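Local coordinates for protein argonaute (Marinitoga piezophila, PDB 5I4A) that uses short 5'-hydroxylated RNA guides to bind complementary single-stranded DNA or RNA targets and cleave them, with manganese preferred for DNA cleavage, at residues Ser288-Gln294 with Glu428-Ile433. Numbering follows the deposited sequence.
Sequences SFYKNEQ and ECKPFI
A classic beta bulge built on a single antiparallel bridge joins these two loops: Tyr290 and Lys291 together face Lys430. The bridge is a hydrogen-bonded pair, Lys291 N donating to Lys430 O (3.0 Å) and Lys430 N to Lys291 O (2.9 Å), with CA atoms 4.9 Å apart. Tyr290, at helical phi/psi (-52/-42) between the extended Phe289 and Lys291, supplies the extra residue. Tyr290 N is 3.1 Å from both Pro431 O and Lys430 O, but its hydrogen bond goes to Pro431 O, the angle to Lys430 O being poor. Pro431, also near helical values at -57/-35, turns the chain, and between these two segments there is just the single bridge.

The side chains illustrate how so short a bridge can be packed. Phe289 (chi1 m) lays one ring face on Pro431, whose CA stands 3.7 Å from the ring centroid in a CH-pi contact, while Cys429 approaches the ring edge, its SG 5.5 Å from the centroid. Tyr290 (chi1 t) takes Ile433 over its own ring, Ile433 CG1 lying 4.1 Å from the centroid. Beyond the bridge, an Asx turn, Gln294 N to Asn292 OD1 (2.9 Å), curls the first segment around Glu293 at positive phi, and Gln294 CG returns to within 3.9 Å of Cys429 SG.

Linker L2 thus meets the start of the PIWI domain, away from the annotated catalytic residues. Lys430 reaches out to Asp471 and Thr469, and Pro431 and Phe432 rest on helix 412-424. Tyr290 and Ile433 both touch Lys272 of strand 271-272, and segment 288-294 runs on into strand 295-302 of the parallel sheet.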
ATOM      1  N   SER A 288       3.546 -29.907 -10.268  1.00 31.09           N
ATOM      2  CA  SER A 288       2.747 -29.464 -11.407  1.00 34.00           C
ATOM      3  C   SER A 288       1.525 -28.656 -10.983  1.00 33.64           C
ATOM      4  O   SER A 288       1.123 -28.696  -9.816  1.00 27.31           O
ATOM      5  CB  SER A 288       2.327 -30.666 -12.262  1.00 26.27           C
ATOM      6  OG  SER A 288       1.820 -30.248 -13.522  1.00 27.90           O
ATOM      7  N   PHE A 289       0.948 -27.903 -11.924  1.00 23.45           N
ATOM      8  CA  PHE A 289      -0.288 -27.172 -11.666  1.00 23.15           C
ATOM      9  C   PHE A 289      -1.353 -28.110 -11.115  1.00 27.44           C
ATOM     10  O   PHE A 289      -1.494 -29.246 -11.570  1.00 34.29           O
ATOM     11  CB  PHE A 289      -0.821 -26.524 -12.948  1.00 31.13           C
ATOM     12  CG  PHE A 289      -0.282 -25.147 -13.225  1.00 26.94           C
ATOM     13  CD1 PHE A 289       0.903 -24.708 -12.655  1.00 25.52           C
ATOM     14  CD2 PHE A 289      -0.973 -24.286 -14.063  1.00 25.81           C
ATOM     15  CE1 PHE A 289       1.387 -23.438 -12.921  1.00 27.36           C
ATOM     16  CE2 PHE A 289      -0.498 -23.015 -14.331  1.00 23.98           C
ATOM     17  CZ  PHE A 289       0.683 -22.590 -13.759  1.00 24.74           C
ATOM     18  N   TYR A 290      -2.110 -27.619 -10.130  1.00 27.70           N
ATOM     19  CA  TYR A 290      -3.276 -28.351  -9.647  1.00 31.91           C
ATOM     20  C   TYR A 290      -4.192 -28.743 -10.802  1.00 31.08           C
ATOM     21  O   TYR A 290      -4.703 -29.868 -10.852  1.00 24.67           O
ATOM     22  CB  TYR A 290      -4.029 -27.500  -8.624  1.00 33.09           C
ATOM     23  CG  TYR A 290      -5.272 -28.145  -8.047  1.00 40.20           C
ATOM     24  CD1 TYR A 290      -5.178 -29.218  -7.169  1.00 41.77           C
ATOM     25  CD2 TYR A 290      -6.536 -27.665  -8.364  1.00 37.07           C
ATOM     26  CE1 TYR A 290      -6.310 -29.804  -6.634  1.00 38.41           C
ATOM     27  CE2 TYR A 290      -7.675 -28.243  -7.832  1.00 34.52           C
ATOM     28  CZ  TYR A 290      -7.554 -29.313  -6.969  1.00 37.78           C
ATOM     29  OH  TYR A 290      -8.682 -29.895  -6.437  1.00 40.44           O
ATOM     30  N   LYS A 291      -4.391 -27.834 -11.750  1.00 26.79           N
ATOM     31  CA  LYS A 291      -5.194 -28.094 -12.935  1.00 37.59           C
ATOM     32  C   LYS A 291      -4.524 -27.443 -14.132  1.00 33.86           C
ATOM     33  O   LYS A 291      -4.240 -26.242 -14.109  1.00 36.21           O
ATOM     34  CB  LYS A 291      -6.618 -27.556 -12.768  1.00 41.40           C
ATOM     35  CG  LYS A 291      -7.523 -27.796 -13.962  1.00 48.62           C
ATOM     36  CD  LYS A 291      -8.583 -26.713 -14.047  1.00 64.65           C
ATOM     37  CE  LYS A 291      -9.917 -27.261 -14.517  1.00 72.36           C
ATOM     38  NZ  LYS A 291     -10.925 -27.236 -13.420  1.00 76.08           N
ATOM     39  N   ASN A 292      -4.260 -28.239 -15.164  1.00 31.84           N
ATOM     40  CA  ASN A 292      -3.721 -27.710 -16.410  1.00 31.04           C
ATOM     41  C   ASN A 292      -4.238 -28.543 -17.576  1.00 26.53           C
ATOM     42  O   ASN A 292      -5.410 -28.422 -17.951  1.00 33.87           O
ATOM     43  CB  ASN A 292      -2.189 -27.693 -16.377  1.00 25.11           C
ATOM     44  CG  ASN A 292      -1.591 -26.743 -17.405  1.00 30.00           C
ATOM     45  OD1 ASN A 292      -2.131 -26.572 -18.499  1.00 31.54           O
ATOM     46  ND2 ASN A 292      -0.470 -26.121 -17.056  1.00 23.44           N
ATOM     47  N   GLU A 293      -3.381 -29.401 -18.136  1.00 21.41           N
ATOM     48  CA  GLU A 293      -3.704 -30.194 -19.325  1.00 34.30           C
ATOM     49  C   GLU A 293      -4.111 -29.304 -20.495  1.00 34.91           C
ATOM     50  O   GLU A 293      -4.859 -29.726 -21.381  1.00 44.48           O
ATOM     51  CB  GLU A 293      -4.800 -31.232 -19.046  1.00 37.56           C
ATOM     52  CG  GLU A 293      -4.587 -32.087 -17.802  1.00 50.13           C
ATOM     53  CD  GLU A 293      -5.254 -31.503 -16.569  1.00 59.94           C
ATOM     54  OE1 GLU A 293      -4.531 -31.144 -15.617  1.00 39.40           O
ATOM     55  OE2 GLU A 293      -6.502 -31.399 -16.559  1.00 62.43           O
ATOM     56  N   GLN A 294      -3.624 -28.062 -20.502  1.00 36.71           N
ATOM     57  CA  GLN A 294      -3.946 -27.075 -21.518  1.00 31.20           C
ATOM     58  C   GLN A 294      -2.727 -26.793 -22.389  1.00 32.89           C
ATOM     59  O   GLN A 294      -1.587 -26.932 -21.935  1.00 36.34           O
ATOM     60  CB  GLN A 294      -4.422 -25.762 -20.883  1.00 37.04           C
ATOM     61  CG  GLN A 294      -5.554 -25.926 -19.878  1.00 40.04           C
ATOM     62  CD  GLN A 294      -6.856 -26.359 -20.527  1.00 44.05           C
ATOM     63  OE1 GLN A 294      -7.504 -27.311 -20.085  1.00 43.89           O
ATOM     64  NE2 GLN A 294      -7.248 -25.653 -21.580  1.00 34.87           N
ATOM     65  N   GLU A 428      -8.345 -21.535 -17.913  1.00 27.83           N
ATOM     66  CA  GLU A 428      -8.602 -22.953 -17.698  1.00 28.86           C
ATOM     67  C   GLU A 428      -7.552 -23.615 -16.819  1.00 33.89           C
ATOM     68  O   GLU A 428      -7.679 -24.808 -16.519  1.00 37.57           O
ATOM     69  CB  GLU A 428      -8.697 -23.691 -19.036  1.00 26.83           C
ATOM     70  CG  GLU A 428      -9.921 -23.323 -19.865  1.00 28.88           C
ATOM     71  CD  GLU A 428      -9.790 -21.969 -20.535  1.00 34.95           C
ATOM     72  OE1 GLU A 428      -8.644 -21.565 -20.833  1.00 19.71           O
ATOM     73  OE2 GLU A 428     -10.828 -21.307 -20.755  1.00 26.76           O
ATOM     74  N   CYS A 429      -6.526 -22.882 -16.401  1.00 24.48           N
ATOM     75  CA  CYS A 429      -5.500 -23.403 -15.513  1.00 37.27           C
ATOM     76  C   CYS A 429      -5.753 -22.968 -14.073  1.00 25.61           C
ATOM     77  O   CYS A 429      -6.443 -21.977 -13.808  1.00 26.85           O
ATOM     78  CB  CYS A 429      -4.109 -22.939 -15.954  1.00 48.29           C
ATOM     79  SG  CYS A 429      -3.530 -23.661 -17.500  1.00 58.26           S
ATOM     80  N   LYS A 430      -5.187 -23.726 -13.147  1.00 26.27           N
ATOM     81  CA  LYS A 430      -5.195 -23.373 -11.725  1.00 22.60           C
ATOM     82  C   LYS A 430      -3.876 -23.855 -11.144  1.00 19.88           C
ATOM     83  O   LYS A 430      -3.674 -25.065 -10.953  1.00 25.67           O
ATOM     84  CB  LYS A 430      -6.383 -23.977 -10.984  1.00 19.86           C
ATOM     85  CG  LYS A 430      -6.401 -23.674  -9.487  1.00 31.65           C
ATOM     86  CD  LYS A 430      -6.332 -22.177  -9.207  1.00 30.28           C
ATOM     87  CE  LYS A 430      -7.574 -21.448  -9.694  1.00 29.29           C
ATOM     88  NZ  LYS A 430      -7.462 -19.982  -9.451  1.00 26.78           N
ATOM     89  N   PRO A 431      -2.933 -22.944 -10.891  1.00 22.02           N
ATOM     90  CA  PRO A 431      -1.627 -23.369 -10.361  1.00 20.82           C
ATOM     91  C   PRO A 431      -1.715 -24.148  -9.060  1.00 24.06           C
ATOM     92  O   PRO A 431      -0.917 -25.070  -8.851  1.00 25.69           O
ATOM     93  CB  PRO A 431      -0.885 -22.040 -10.179  1.00 17.42           C
ATOM     94  CG  PRO A 431      -1.487 -21.143 -11.227  1.00 17.17           C
ATOM     95  CD  PRO A 431      -2.946 -21.518 -11.260  1.00 19.14           C
ATOM     96  N   PHE A 432      -2.664 -23.818  -8.189  1.00 26.80           N
ATOM     97  CA  PHE A 432      -2.792 -24.460  -6.888  1.00 33.22           C
ATOM     98  C   PHE A 432      -4.100 -24.011  -6.255  1.00 24.76           C
ATOM     99  O   PHE A 432      -4.660 -22.973  -6.618  1.00 25.18           O
ATOM    100  CB  PHE A 432      -1.614 -24.111  -5.968  1.00 21.62           C
ATOM    101  CG  PHE A 432      -1.496 -22.640  -5.671  1.00 21.60           C
ATOM    102  CD1 PHE A 432      -2.277 -22.048  -4.689  1.00 29.39           C
ATOM    103  CD2 PHE A 432      -0.602 -21.847  -6.371  1.00 18.63           C
ATOM    104  CE1 PHE A 432      -2.179 -20.698  -4.421  1.00 27.76           C
ATOM    105  CE2 PHE A 432      -0.493 -20.492  -6.100  1.00 20.74           C
ATOM    106  CZ  PHE A 432      -1.283 -19.919  -5.124  1.00 21.78           C
ATOM    107  N   ILE A 433      -4.567 -24.793  -5.288  1.00 32.41           N
ATOM    108  CA  ILE A 433      -5.601 -24.343  -4.368  1.00 42.96           C
ATOM    109  C   ILE A 433      -5.052 -24.481  -2.957  1.00 34.61           C
ATOM    110  O   ILE A 433      -4.196 -25.329  -2.684  1.00 43.67           O
ATOM    111  CB  ILE A 433      -6.932 -25.114  -4.524  1.00 38.78           C
ATOM    112  CG1 ILE A 433      -6.783 -26.563  -4.057  1.00 38.76           C
ATOM    113  CG2 ILE A 433      -7.419 -25.049  -5.963  1.00 40.34           C
ATOM    114  CD1 ILE A 433      -8.065 -27.363  -4.146  1.00 33.46           C
TER